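Poly-beta-hydroxybuterate polymerase (Cupriavidus necator, PDB 5T6O) builds polyhydroxybutyrate without a template, probably by acyl transfer, and is represented here by the catalytic domain of the class I synthase, an alpha/beta hydrolase fold. Local coordinates at residues L116-G121 / S306-G311; L150-T155 / R242-Q247; V283-A288 / Q334-G339; A287-T292 / L299-G304. The protein carries 1 engineered substitution. One frame throughout, in Å; residues are numbered along the deposited sequence.

Contact 1 of 4, residues L116-G121 / S306-G311. Engineered in segment 116-121: Ala119 (natural residue Cys).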
loop_
_atom_site.group_PDB
_atom_site.type_symbol
_atom_site.label_atom_id
_atom_site.label_comp_id
_atom_site.label_asym_id
_atom_site.label_seq_id
_atom_site.Cartn_x
_atom_site.Cartn_y
_atom_site.Cartn_z
ATOM N N LEU A 116 18.031 -15.840 -23.279
ATOM C CA LEU A 116 17.736 -15.364 -21.938
ATOM C C LEU A 116 17.936 -13.855 -21.915
ATOM O O LEU A 116 18.865 -13.329 -22.540
ATOM C CB LEU A 116 18.637 -16.043 -20.882
ATOM C CG LEU A 116 18.643 -15.534 -19.431
ATOM C CD1 LEU A 116 19.100 -16.660 -18.491
ATOM C CD2 LEU A 116 19.538 -14.295 -19.229
ATOM N N GLY A 117 17.051 -13.164 -21.210
ATOM C CA GLY A 117 17.257 -11.763 -20.903
ATOM C C GLY A 117 17.128 -11.544 -19.411
ATOM O O GLY A 117 16.432 -12.281 -18.716
ATOM N N PHE A 118 17.837 -10.523 -18.917
ATOM C CA PHE A 118 17.760 -10.116 -17.513
ATOM C C PHE A 118 17.482 -8.622 -17.462
ATOM O O PHE A 118 18.217 -7.838 -18.068
ATOM C CB PHE A 118 19.059 -10.440 -16.762
ATOM C CG PHE A 118 19.089 -9.898 -15.346
ATOM C CD1 PHE A 118 18.061 -10.180 -14.463
ATOM C CD2 PHE A 118 20.150 -9.129 -14.896
ATOM C CE1 PHE A 118 18.082 -9.705 -13.166
ATOM C CE2 PHE A 118 20.174 -8.640 -13.597
ATOM C CZ PHE A 118 19.140 -8.931 -12.729
ATOM N N ALA A 119 16.416 -8.230 -16.762
ATOM C CA ALA A 119 16.087 -6.803 -16.552
ATOM C C ALA A 119 15.893 -6.162 -17.923
ATOM O O ALA A 119 15.195 -6.738 -18.772
ATOM C CB ALA A 119 17.151 -6.162 -15.682
ATOM N N VAL A 120 16.489 -4.999 -18.204
ATOM C CA VAL A 120 16.237 -4.388 -19.506
ATOM C C VAL A 120 16.749 -5.268 -20.648
ATOM O O VAL A 120 16.242 -5.174 -21.770
ATOM C CB VAL A 120 16.831 -2.961 -19.585
ATOM C CG1 VAL A 120 18.356 -2.991 -19.648
ATOM C CG2 VAL A 120 16.248 -2.241 -20.795
ATOM N N GLY A 121 17.723 -6.156 -20.382
ATOM C CA GLY A 121 18.088 -7.151 -21.383
ATOM C C GLY A 121 16.906 -7.999 -21.818
ATOM O O GLY A 121 16.806 -8.386 -22.988
ATOM N N SER A 306 13.031 -12.977 -1.817
ATOM C CA SER A 306 13.987 -11.895 -1.561
ATOM C C SER A 306 14.023 -10.838 -2.670
ATOM O O SER A 306 13.097 -10.747 -3.485
ATOM C CB SER A 306 15.397 -12.456 -1.301
ATOM O OG SER A 306 16.198 -11.494 -0.619
ATOM N N GLY A 307 15.077 -10.015 -2.678
ATOM C CA GLY A 307 15.103 -8.773 -3.429
ATOM C C GLY A 307 15.557 -8.921 -4.876
ATOM O O GLY A 307 15.684 -10.020 -5.419
ATOM N N HIS A 308 15.823 -7.761 -5.496
ATOM C CA HIS A 308 16.128 -7.689 -6.924
ATOM C C HIS A 308 17.302 -8.591 -7.298
ATOM O O HIS A 308 17.196 -9.426 -8.207
ATOM C CB HIS A 308 16.414 -6.227 -7.295
ATOM C CG HIS A 308 16.710 -6.001 -8.747
ATOM N ND1 HIS A 308 15.813 -6.308 -9.751
ATOM C CD2 HIS A 308 17.799 -5.476 -9.361
ATOM C CE1 HIS A 308 16.342 -5.988 -10.921
ATOM N NE2 HIS A 308 17.546 -5.480 -10.712
ATOM N N ILE A 309 18.439 -8.424 -6.630
ATOM C CA ILE A 309 19.606 -9.248 -6.957
ATOM C C ILE A 309 19.671 -10.489 -6.077
ATOM O O ILE A 309 19.956 -11.583 -6.566
ATOM C CB ILE A 309 20.910 -8.431 -6.846
ATOM C CG1 ILE A 309 20.909 -7.273 -7.848
ATOM C CG2 ILE A 309 22.124 -9.347 -7.069
ATOM C CD1 ILE A 309 20.768 -7.718 -9.297
ATOM N N ALA A 310 19.418 -10.344 -4.775
ATOM C CA ALA A 310 19.474 -11.510 -3.890
ATOM C C ALA A 310 18.567 -12.633 -4.387
ATOM O O ALA A 310 18.912 -13.814 -4.273
ATOM C CB ALA A 310 19.096 -11.114 -2.461
ATOM N N GLY A 311 17.413 -12.287 -4.960
ATOM C CA GLY A 311 16.491 -13.324 -5.398
ATOM C C GLY A 311 16.954 -14.034 -6.658
ATOM O O GLY A 311 16.816 -15.254 -6.778
#

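Contact 2 of 4, residues L150-T155 / R242-Q247. With SO4 (sulfate ion), chain D.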
loop_
_atom_site.group_PDB
_atom_site.type_symbol
_atom_site.label_atom_id
_atom_site.label_comp_id
_atom_site.label_asym_id
_atom_site.label_seq_id
_atom_site.Cartn_x
_atom_site.Cartn_y
_atom_site.Cartn_z
ATOM N N LEU A 150 7.890 -6.031 -19.168
ATOM C CA LEU A 150 7.238 -5.812 -20.450
ATOM C C LEU A 150 6.019 -4.913 -20.306
ATOM O O LEU A 150 5.828 -3.971 -21.097
ATOM C CB LEU A 150 6.826 -7.155 -21.075
ATOM C CG LEU A 150 7.954 -8.148 -21.368
ATOM C CD1 LEU A 150 7.377 -9.426 -21.983
ATOM C CD2 LEU A 150 9.040 -7.538 -22.264
ATOM N N ASP A 151 5.193 -5.179 -19.293
ATOM C CA ASP A 151 4.108 -4.290 -18.885
ATOM C C ASP A 151 4.626 -3.436 -17.737
ATOM O O ASP A 151 4.963 -3.958 -16.671
ATOM C CB ASP A 151 2.879 -5.105 -18.468
ATOM C CG ASP A 151 1.667 -4.245 -18.130
ATOM O OD1 ASP A 151 1.799 -3.021 -17.889
ATOM O OD2 ASP A 151 0.562 -4.825 -18.089
ATOM N N PHE A 152 4.715 -2.124 -17.961
ATOM C CA PHE A 152 5.320 -1.216 -16.999
ATOM C C PHE A 152 4.280 -0.521 -16.122
ATOM O O PHE A 152 4.602 0.462 -15.442
ATOM C CB PHE A 152 6.201 -0.183 -17.734
ATOM C CG PHE A 152 7.470 -0.769 -18.342
ATOM C CD1 PHE A 152 7.404 -1.635 -19.430
ATOM C CD2 PHE A 152 8.720 -0.428 -17.846
ATOM C CE1 PHE A 152 8.562 -2.176 -19.989
ATOM C CE2 PHE A 152 9.893 -0.964 -18.399
ATOM C CZ PHE A 152 9.810 -1.831 -19.471
ATOM N N ALA A 153 3.044 -1.019 -16.107
ATOM C CA ALA A 153 2.016 -0.411 -15.270
ATOM C C ALA A 153 2.454 -0.386 -13.811
ATOM O O ALA A 153 3.096 -1.317 -13.320
ATOM C CB ALA A 153 0.691 -1.168 -15.411
ATOM N N ASP A 154 2.132 0.712 -13.127
ATOM C CA ASP A 154 2.320 0.846 -11.681
ATOM C C ASP A 154 3.788 0.837 -11.265
ATOM O O ASP A 154 4.120 0.419 -10.151
ATOM C CB ASP A 154 1.554 -0.244 -10.925
ATOM C CG ASP A 154 0.098 -0.302 -11.322
ATOM O OD1 ASP A 154 -0.533 0.773 -11.407
ATOM O OD2 ASP A 154 -0.408 -1.417 -11.567
ATOM N N THR A 155 4.689 1.299 -12.132
ATOM C CA THR A 155 6.081 1.415 -11.722
ATOM C C THR A 155 6.371 2.713 -10.976
ATOM O O THR A 155 7.478 2.867 -10.447
ATOM C CB THR A 155 7.010 1.274 -12.932
ATOM O OG1 THR A 155 6.478 2.012 -14.036
ATOM C CG2 THR A 155 7.158 -0.199 -13.327
ATOM N N ARG A 242 10.219 7.048 -22.383
ATOM C CA ARG A 242 8.938 7.502 -22.919
ATOM C C ARG A 242 7.979 6.342 -23.160
ATOM O O ARG A 242 6.813 6.392 -22.742
ATOM C CB ARG A 242 9.165 8.270 -24.224
ATOM C CG ARG A 242 7.881 8.613 -24.986
ATOM C CD ARG A 242 8.231 9.496 -26.175
ATOM N NE ARG A 242 8.637 10.826 -25.733
ATOM C CZ ARG A 242 9.185 11.739 -26.526
ATOM N NH1 ARG A 242 9.431 11.447 -27.798
ATOM N NH2 ARG A 242 9.500 12.933 -26.044
ATOM N N HIS A 243 8.442 5.289 -23.839
ATOM C CA HIS A 243 7.527 4.303 -24.401
ATOM C C HIS A 243 7.295 3.107 -23.487
ATOM O O HIS A 243 6.426 2.279 -23.786
ATOM C CB HIS A 243 8.041 3.828 -25.766
ATOM C CG HIS A 243 8.023 4.903 -26.812
ATOM N ND1 HIS A 243 6.852 5.436 -27.306
ATOM C CD2 HIS A 243 9.030 5.561 -27.440
ATOM C CE1 HIS A 243 7.139 6.368 -28.200
ATOM N NE2 HIS A 243 8.453 6.467 -28.295
ATOM N N THR A 244 8.040 2.999 -22.386
ATOM C CA THR A 244 7.765 1.945 -21.416
ATOM C C THR A 244 7.263 2.548 -20.103
ATOM O O THR A 244 6.051 2.559 -19.856
ATOM C CB THR A 244 9.006 1.049 -21.219
ATOM O OG1 THR A 244 10.058 1.762 -20.556
ATOM C CG2 THR A 244 9.522 0.559 -22.558
ATOM N N TYR A 245 8.161 3.094 -19.278
ATOM C CA TYR A 245 7.743 3.622 -17.980
ATOM C C TYR A 245 6.616 4.645 -18.097
ATOM O O TYR A 245 5.685 4.642 -17.284
ATOM C CB TYR A 245 8.932 4.247 -17.253
ATOM C CG TYR A 245 9.872 3.230 -16.673
ATOM C CD1 TYR A 245 9.651 2.689 -15.406
ATOM C CD2 TYR A 245 10.985 2.805 -17.383
ATOM C CE1 TYR A 245 10.518 1.757 -14.874
ATOM C CE2 TYR A 245 11.847 1.873 -16.858
ATOM C CZ TYR A 245 11.611 1.354 -15.605
ATOM O OH TYR A 245 12.482 0.428 -15.084
ATOM N N LEU A 246 6.680 5.537 -19.091
ATOM C CA LEU A 246 5.705 6.624 -19.107
ATOM C C LEU A 246 4.416 6.259 -19.833
ATOM O O LEU A 246 3.321 6.443 -19.291
ATOM C CB LEU A 246 6.317 7.877 -19.739
ATOM C CG LEU A 246 7.071 8.749 -18.744
ATOM C CD1 LEU A 246 7.647 9.951 -19.456
ATOM C CD2 LEU A 246 6.131 9.196 -17.631
ATOM N N GLN A 247 4.520 5.760 -21.059
ATOM C CA GLN A 247 3.349 5.515 -21.883
ATOM C C GLN A 247 2.995 4.044 -22.002
ATOM O O GLN A 247 1.902 3.730 -22.485
ATOM C CB GLN A 247 3.562 6.123 -23.274
ATOM C CG GLN A 247 3.662 7.642 -23.191
ATOM C CD GLN A 247 4.030 8.299 -24.504
ATOM O OE1 GLN A 247 4.245 7.632 -25.519
ATOM N NE2 GLN A 247 4.106 9.622 -24.489
HETATM S S SO4 D . 10.384 8.768 -30.442
HETATM O O1 SO4 D . 9.661 8.072 -31.504
HETATM O O2 SO4 D . 9.473 8.949 -29.306
HETATM O O3 SO4 D . 10.878 10.065 -30.905
HETATM O O4 SO4 D . 11.563 7.991 -30.059
#

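Contact 3 of 4, residues V283-A288 / Q334-G339. With SO4 (sulfate ion), chain B.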
loop_
_atom_site.group_PDB
_atom_site.type_symbol
_atom_site.label_atom_id
_atom_site.label_comp_id
_atom_site.label_asym_id
_atom_site.label_seq_id
_atom_site.Cartn_x
_atom_site.Cartn_y
_atom_site.Cartn_z
ATOM N N VAL A 283 11.900 -4.224 -10.155
ATOM C CA VAL A 283 10.953 -4.906 -11.031
ATOM C C VAL A 283 9.953 -5.608 -10.115
ATOM O O VAL A 283 10.208 -6.748 -9.700
ATOM C CB VAL A 283 11.672 -5.899 -11.964
ATOM C CG1 VAL A 283 10.688 -6.643 -12.855
ATOM C CG2 VAL A 283 12.736 -5.189 -12.819
ATOM N N PRO A 284 8.833 -4.974 -9.746
ATOM C CA PRO A 284 7.852 -5.649 -8.884
ATOM C C PRO A 284 7.490 -7.017 -9.442
ATOM O O PRO A 284 7.334 -7.186 -10.652
ATOM C CB PRO A 284 6.646 -4.698 -8.911
ATOM C CG PRO A 284 7.269 -3.330 -9.135
ATOM C CD PRO A 284 8.427 -3.595 -10.080
ATOM N N TRP A 285 7.363 -8.010 -8.558
ATOM C CA TRP A 285 7.106 -9.355 -9.067
ATOM C C TRP A 285 5.762 -9.418 -9.773
ATOM O O TRP A 285 5.611 -10.160 -10.750
ATOM C CB TRP A 285 7.206 -10.407 -7.947
ATOM C CG TRP A 285 5.976 -10.630 -7.082
ATOM C CD1 TRP A 285 5.727 -10.072 -5.865
ATOM C CD2 TRP A 285 4.867 -11.507 -7.358
ATOM N NE1 TRP A 285 4.526 -10.532 -5.369
ATOM C CE2 TRP A 285 3.975 -11.407 -6.270
ATOM C CE3 TRP A 285 4.542 -12.357 -8.417
ATOM C CZ2 TRP A 285 2.783 -12.128 -6.209
ATOM C CZ3 TRP A 285 3.350 -13.079 -8.357
ATOM C CH2 TRP A 285 2.490 -12.957 -7.262
ATOM N N THR A 286 4.799 -8.603 -9.335
ATOM C CA THR A 286 3.504 -8.564 -10.006
ATOM C C THR A 286 3.627 -7.987 -11.411
ATOM O O THR A 286 2.851 -8.355 -12.306
ATOM C CB THR A 286 2.524 -7.738 -9.175
ATOM O OG1 THR A 286 3.101 -6.459 -8.902
ATOM C CG2 THR A 286 2.252 -8.426 -7.850
ATOM N N ALA A 287 4.594 -7.087 -11.616
ATOM C CA ALA A 287 4.829 -6.514 -12.940
ATOM C C ALA A 287 5.457 -7.542 -13.868
ATOM O O ALA A 287 5.060 -7.656 -15.031
ATOM C CB ALA A 287 5.719 -5.270 -12.829
ATOM N N ALA A 288 6.435 -8.307 -13.370
ATOM C CA ALA A 288 6.935 -9.441 -14.142
ATOM C C ALA A 288 5.809 -10.408 -14.472
ATOM O O ALA A 288 5.712 -10.891 -15.606
ATOM C CB ALA A 288 8.042 -10.164 -13.376
ATOM N N GLN A 334 -2.173 -12.160 -7.252
ATOM C CA GLN A 334 -2.503 -12.633 -5.914
ATOM C C GLN A 334 -3.180 -13.993 -5.973
ATOM O O GLN A 334 -2.939 -14.851 -5.113
ATOM C CB GLN A 334 -3.384 -11.617 -5.192
ATOM C CG GLN A 334 -3.157 -11.597 -3.691
ATOM C CD GLN A 334 -1.678 -11.488 -3.320
ATOM O OE1 GLN A 334 -0.939 -10.654 -3.854
ATOM N NE2 GLN A 334 -1.243 -12.337 -2.401
ATOM N N GLN A 335 -4.027 -14.211 -6.983
ATOM C CA GLN A 335 -4.607 -15.535 -7.188
ATOM C C GLN A 335 -3.525 -16.561 -7.484
ATOM O O GLN A 335 -3.599 -17.706 -7.018
ATOM C CB GLN A 335 -5.627 -15.508 -8.329
ATOM C CG GLN A 335 -6.941 -14.842 -8.002
ATOM C CD GLN A 335 -7.980 -15.808 -7.462
ATOM O OE1 GLN A 335 -9.020 -16.029 -8.085
ATOM N NE2 GLN A 335 -7.712 -16.378 -6.295
ATOM N N TRP A 336 -2.508 -16.171 -8.257
ATOM C CA TRP A 336 -1.405 -17.085 -8.541
ATOM C C TRP A 336 -0.702 -17.487 -7.253
ATOM O O TRP A 336 -0.482 -18.675 -6.987
ATOM C CB TRP A 336 -0.405 -16.440 -9.507
ATOM C CG TRP A 336 0.718 -17.377 -9.867
ATOM C CD1 TRP A 336 0.734 -18.264 -10.905
ATOM C CD2 TRP A 336 1.978 -17.537 -9.188
ATOM N NE1 TRP A 336 1.916 -18.966 -10.914
ATOM C CE2 TRP A 336 2.697 -18.541 -9.873
ATOM C CE3 TRP A 336 2.566 -16.927 -8.070
ATOM C CZ2 TRP A 336 3.982 -18.952 -9.479
ATOM C CZ3 TRP A 336 3.838 -17.339 -7.669
ATOM C CH2 TRP A 336 4.538 -18.334 -8.381
ATOM N N LEU A 337 -0.361 -16.497 -6.431
ATOM C CA LEU A 337 0.344 -16.774 -5.189
ATOM C C LEU A 337 -0.505 -17.587 -4.221
ATOM O O LEU A 337 0.026 -18.450 -3.513
ATOM C CB LEU A 337 0.784 -15.453 -4.560
ATOM C CG LEU A 337 1.704 -15.555 -3.350
ATOM C CD1 LEU A 337 2.902 -16.429 -3.646
ATOM C CD2 LEU A 337 2.133 -14.142 -2.972
ATOM N N ALA A 338 -1.829 -17.370 -4.208
ATOM C CA ALA A 338 -2.685 -18.113 -3.286
ATOM C C ALA A 338 -2.642 -19.614 -3.555
ATOM O O ALA A 338 -2.733 -20.419 -2.618
ATOM C CB ALA A 338 -4.125 -17.600 -3.370
ATOM N N GLY A 339 -2.509 -20.015 -4.820
ATOM C CA GLY A 339 -2.434 -21.422 -5.161
ATOM C C GLY A 339 -1.032 -21.964 -5.283
ATOM O O GLY A 339 -0.850 -23.169 -5.498
HETATM S S SO4 B . 3.136 -9.738 -1.695
HETATM O O1 SO4 B . 2.440 -10.898 -1.144
HETATM O O2 SO4 B . 2.814 -8.573 -0.871
HETATM O O3 SO4 B . 4.583 -9.958 -1.661
HETATM O O4 SO4 B . 2.689 -9.516 -3.072
#

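Contact 4 of 4, residues A287-T292 / L299-G304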
loop_
_atom_site.group_PDB
_atom_site.type_symbol
_atom_site.label_atom_id
_atom_site.label_comp_id
_atom_site.label_asym_id
_atom_site.label_seq_id
_atom_site.Cartn_x
_atom_site.Cartn_y
_atom_site.Cartn_z
ATOM N N ALA A 287 4.594 -7.087 -11.616
ATOM C CA ALA A 287 4.829 -6.514 -12.940
ATOM C C ALA A 287 5.457 -7.542 -13.868
ATOM O O ALA A 287 5.060 -7.656 -15.031
ATOM C CB ALA A 287 5.719 -5.270 -12.829
ATOM N N ALA A 288 6.435 -8.307 -13.370
ATOM C CA ALA A 288 6.935 -9.441 -14.142
ATOM C C ALA A 288 5.809 -10.408 -14.472
ATOM O O ALA A 288 5.712 -10.891 -15.606
ATOM C CB ALA A 288 8.042 -10.164 -13.376
ATOM N N TYR A 289 4.937 -10.689 -13.495
ATOM C CA TYR A 289 3.853 -11.641 -13.725
ATOM C C TYR A 289 2.930 -11.174 -14.836
ATOM O O TYR A 289 2.353 -12.000 -15.559
ATOM C CB TYR A 289 3.054 -11.858 -12.441
ATOM C CG TYR A 289 1.993 -12.926 -12.580
ATOM C CD1 TYR A 289 2.327 -14.267 -12.462
ATOM C CD2 TYR A 289 0.667 -12.596 -12.837
ATOM C CE1 TYR A 289 1.377 -15.253 -12.595
ATOM C CE2 TYR A 289 -0.304 -13.585 -12.979
ATOM C CZ TYR A 289 0.068 -14.913 -12.851
ATOM O OH TYR A 289 -0.860 -15.919 -12.981
ATOM N N ALA A 290 2.760 -9.854 -14.974
ATOM C CA ALA A 290 1.911 -9.308 -16.019
ATOM C C ALA A 290 2.356 -9.730 -17.418
ATOM O O ALA A 290 1.549 -9.668 -18.352
ATOM C CB ALA A 290 1.870 -7.782 -15.908
ATOM N N SER A 291 3.613 -10.162 -17.594
ATOM C CA SER A 291 4.012 -10.711 -18.889
ATOM C C SER A 291 3.183 -11.928 -19.284
ATOM O O SER A 291 3.075 -12.218 -20.479
ATOM C CB SER A 291 5.496 -11.088 -18.889
ATOM O OG SER A 291 6.307 -9.948 -18.654
ATOM N N THR A 292 2.593 -12.649 -18.322
ATOM C CA THR A 292 1.822 -13.836 -18.683
ATOM C C THR A 292 0.558 -13.492 -19.459
ATOM O O THR A 292 -0.037 -14.379 -20.080
ATOM C CB THR A 292 1.422 -14.654 -17.447
ATOM O OG1 THR A 292 0.614 -13.854 -16.574
ATOM C CG2 THR A 292 2.647 -15.158 -16.700
ATOM N N LEU A 299 3.793 -21.036 -21.119
ATOM C CA LEU A 299 4.471 -20.158 -20.179
ATOM C C LEU A 299 4.619 -20.856 -18.836
ATOM O O LEU A 299 3.764 -21.646 -18.431
ATOM C CB LEU A 299 3.704 -18.847 -19.981
ATOM C CG LEU A 299 3.241 -18.154 -21.256
ATOM C CD1 LEU A 299 2.503 -16.849 -20.908
ATOM C CD2 LEU A 299 4.438 -17.891 -22.159
ATOM N N ARG A 300 5.717 -20.556 -18.156
ATOM C CA ARG A 300 5.942 -20.966 -16.776
ATOM C C ARG A 300 6.320 -19.723 -15.994
ATOM O O ARG A 300 7.158 -18.938 -16.454
ATOM C CB ARG A 300 7.051 -22.018 -16.680
ATOM C CG ARG A 300 7.376 -22.461 -15.251
ATOM C CD ARG A 300 8.134 -23.789 -15.261
ATOM N NE ARG A 300 8.394 -24.310 -13.915
ATOM C CZ ARG A 300 7.497 -24.945 -13.171
ATOM N NH1 ARG A 300 6.264 -25.141 -13.625
ATOM N NH2 ARG A 300 7.830 -25.391 -11.966
ATOM N N PHE A 301 5.684 -19.510 -14.843
ATOM C CA PHE A 301 6.064 -18.398 -13.976
ATOM C C PHE A 301 6.584 -18.946 -12.656
ATOM O O PHE A 301 5.954 -19.822 -12.052
ATOM C CB PHE A 301 4.908 -17.435 -13.703
ATOM C CG PHE A 301 5.344 -16.213 -12.939
ATOM C CD1 PHE A 301 5.840 -15.107 -13.616
ATOM C CD2 PHE A 301 5.297 -16.188 -11.553
ATOM C CE1 PHE A 301 6.269 -13.993 -12.916
ATOM C CE2 PHE A 301 5.721 -15.077 -10.843
ATOM C CZ PHE A 301 6.210 -13.978 -11.530
ATOM N N VAL A 302 7.723 -18.423 -12.205
ATOM C CA VAL A 302 8.353 -18.874 -10.971
ATOM C C VAL A 302 8.763 -17.645 -10.174
ATOM O O VAL A 302 9.333 -16.700 -10.727
ATOM C CB VAL A 302 9.554 -19.798 -11.245
ATOM C CG1 VAL A 302 10.287 -20.122 -9.950
ATOM C CG2 VAL A 302 9.084 -21.076 -11.936
ATOM N N LEU A 303 8.436 -17.647 -8.885
ATOM C CA LEU A 303 8.697 -16.539 -7.976
ATOM C C LEU A 303 9.791 -16.956 -7.000
ATOM O O LEU A 303 9.623 -17.939 -6.273
ATOM C CB LEU A 303 7.423 -16.179 -7.211
ATOM C CG LEU A 303 7.436 -14.983 -6.263
ATOM C CD1 LEU A 303 7.764 -13.728 -7.043
ATOM C CD2 LEU A 303 6.059 -14.865 -5.591
ATOM N N GLY A 304 10.899 -16.221 -6.989
ATOM C CA GLY A 304 11.943 -16.445 -6.007
ATOM C C GLY A 304 11.752 -15.540 -4.806
ATOM O O GLY A 304 11.214 -14.451 -4.915
#

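Contact 1 of 4, residues L116-G121 / S306-G311
Phe118 reaches from the end of strand 113-118 to His308 and Ile309 at the start of helix 308-312. Its CB stays with its own strand, and CG stands anti to the backbone N (chi1 174°), which carries the ring out past the strand end. On one face of the ring the CB of the next residue, Ala119, sits 4.1 Å above the centre. Phe118 CZ, at the tip, meets Ile309 CD1 at 4.0 Å, the methyl lying at the ring edge near its plane. Ala119, an engineered replacement for the natural Cys, occupies the sharp turn between strand 113-118 and helix 120-134. Its phi of 59° and the flanking Gly117 and Gly121 identify this turn as the nucleophile elbow of the alpha/beta hydrolase fold. The natural Cys, His308 and Asp280, whose OD2 is hydrogen-bonded to His308 ND1, are consistent with a catalytic triad. Phe118 CZ also comes within 4.3 Å of His308 NE2; the two ring planes lie at 22° but are slid apart and barely overlap. Ile309 also packs against Leu222 and Trp225 of helix 220-227, while Glu164 of the second subunit hydrogen-bonds the backbone N of Ile309 and Ala310.

Contact 2 of 4, residues L150-T155 / R242-Q247
Phe152 is gripped from two directions by Thr244 and Tyr245 near the end of helix 234-246. Thr244 CB lies over one face of its ring, 3.3 Å from the centroid and only 6° off the normal, a close CH-pi contact. The CD2-CE2 edge of the Phe152 ring points at the face of Tyr245, CD2 over its centre, in a T-shaped pair with planes at 70°. Thr244 OG1, rotated between its backbone N and carbonyl carbon (chi1 69°), is hydrogen-bonded to Tyr240 O one turn back, which holds the rotation of the side chain. Thr155 closes the tight part: its OG1 is 3.5 Å from Tyr245 CD1 and donates to Phe152 O at 2.8 Å, bracing the type II turn from Phe152 to Thr155. Asp151 OD1 takes Ala153 N in an Asx turn. Away from the aromatic cluster, Arg242 and the partly exposed His243 do not touch segment 150-155. Arg242 NH1 and His243 NE2, each 2.9 Å from sulfate O2, both donate to that one oxygen; Cys182 N also donates to the ion, probably from the crystallisation liquor. Since His243 ND1 is hydrogen-bonded to Glu249 as well, the imidazole has anionic partners at both nitrogens and is probably protonated.

Contact 3 of 4, residues V283-A288 / Q334-G339
The helical limb of a beta-alpha-beta crossover, helix 285-289, meets helix 333-339 through Trp285 on one side and Trp336 and Leu337 on the other. Pro284 is the N-cap, so Trp285 stands in the first turn; its CG lies between the backbone N and the carbonyl carbon (chi1 84°), and the indole extends across to the second helix. The outer rim of its six-membered ring does the touching. Trp285 CZ3 comes to 3.9 Å from Trp336 CE3, an oblique pair with the six-membered rings inclined at 53°. Beside it, Trp285 CZ2 meets the Leu337 methyl CD2 at 3.9 Å, and CH2 lies 4.1 Å from Leu337 CB, so that Leu337 borders one part of the rim and Trp336 the next. Thr286 CG2 covers one face of the indole, 3.8 Å above its plane. The pyrrole end has a polar partner: Trp285 NE1 donates to sulfate O4 at 3.1 Å with an N-H...O angle of 160°, the oxygen lying in the ring plane. Arg278 NH2 binds the same ion, probably taken up from the crystallisation liquor. Strand 299-304 forms the floor, with Leu303 against all three side chains, while Trp324 of strand 322-325 backs Trp336 and Leu337.

Contact 4 of 4, residues A287-T292 / L299-G304
Over one face of the Phe301 ring stands the edge of Tyr289, with Tyr289 CD1 3.5 Å above the plane and over its centre. The planes meet at 82° and the centroids are 4.9 Å apart, a T-shaped pair in which tyrosine supplies the edge. Tyr289 itself has Thr292 OG1 over one face, displaced toward the rim, and Phe301 CD2 in plane at its edge. Phe301 CE1 reaches the backbone at Tyr289 CA, 3.5 Å away, and also the Ala288 methyl CB at 4.2 Å. Phe301 CG is anti to its backbone N (chi1 -174°), which lifts the ring off the strand and against the helix. Farther along, Leu299 CD1 rests 3.6 Å from Thr292 O. Two donors converge on Tyr289 O, Thr292 OG1 at 2.7 Å and Thr292 N at 2.8 Å, so the turn after the helix is pinned down where Leu299 meets it. The tyrosine hydroxyl is hydrogen-bonded to Pro330 O. The segments belong to the beta-alpha-beta unit of strand 272-277, helix 285-289 and strand 299-304. Strand 299-304 runs between strands 272-277 and 322-325, and Trp336 of helix 333-339 meets both rings, forming an edge-to-face pair with Phe301 and lying at about 50° to Tyr289.

In the fold
Contacts 3 and 4 are the closest pair, with centres about 7 Å apart; they share helix 285-289, and Trp336 of the one packs on Tyr289 and Phe301 of the other. Contact 4 falls between the two segments of contact 1, whose second segment follows strand 299-304; their centres are about 12 Å apart. Contact 2, about 17 Å from each of the others, precedes contacts 3 and 4 in sequence; Asp151 touches helix 285-289, which both use, and Leu150 touches Ser291 of contact 4. Contacts 1 and 3 alternate along the chain and meet at His308 and Val283. Thus His308, of the probable triad, borders the helix and strand packing of contacts 3 and 4, toward the 341-344 edge of the sheet.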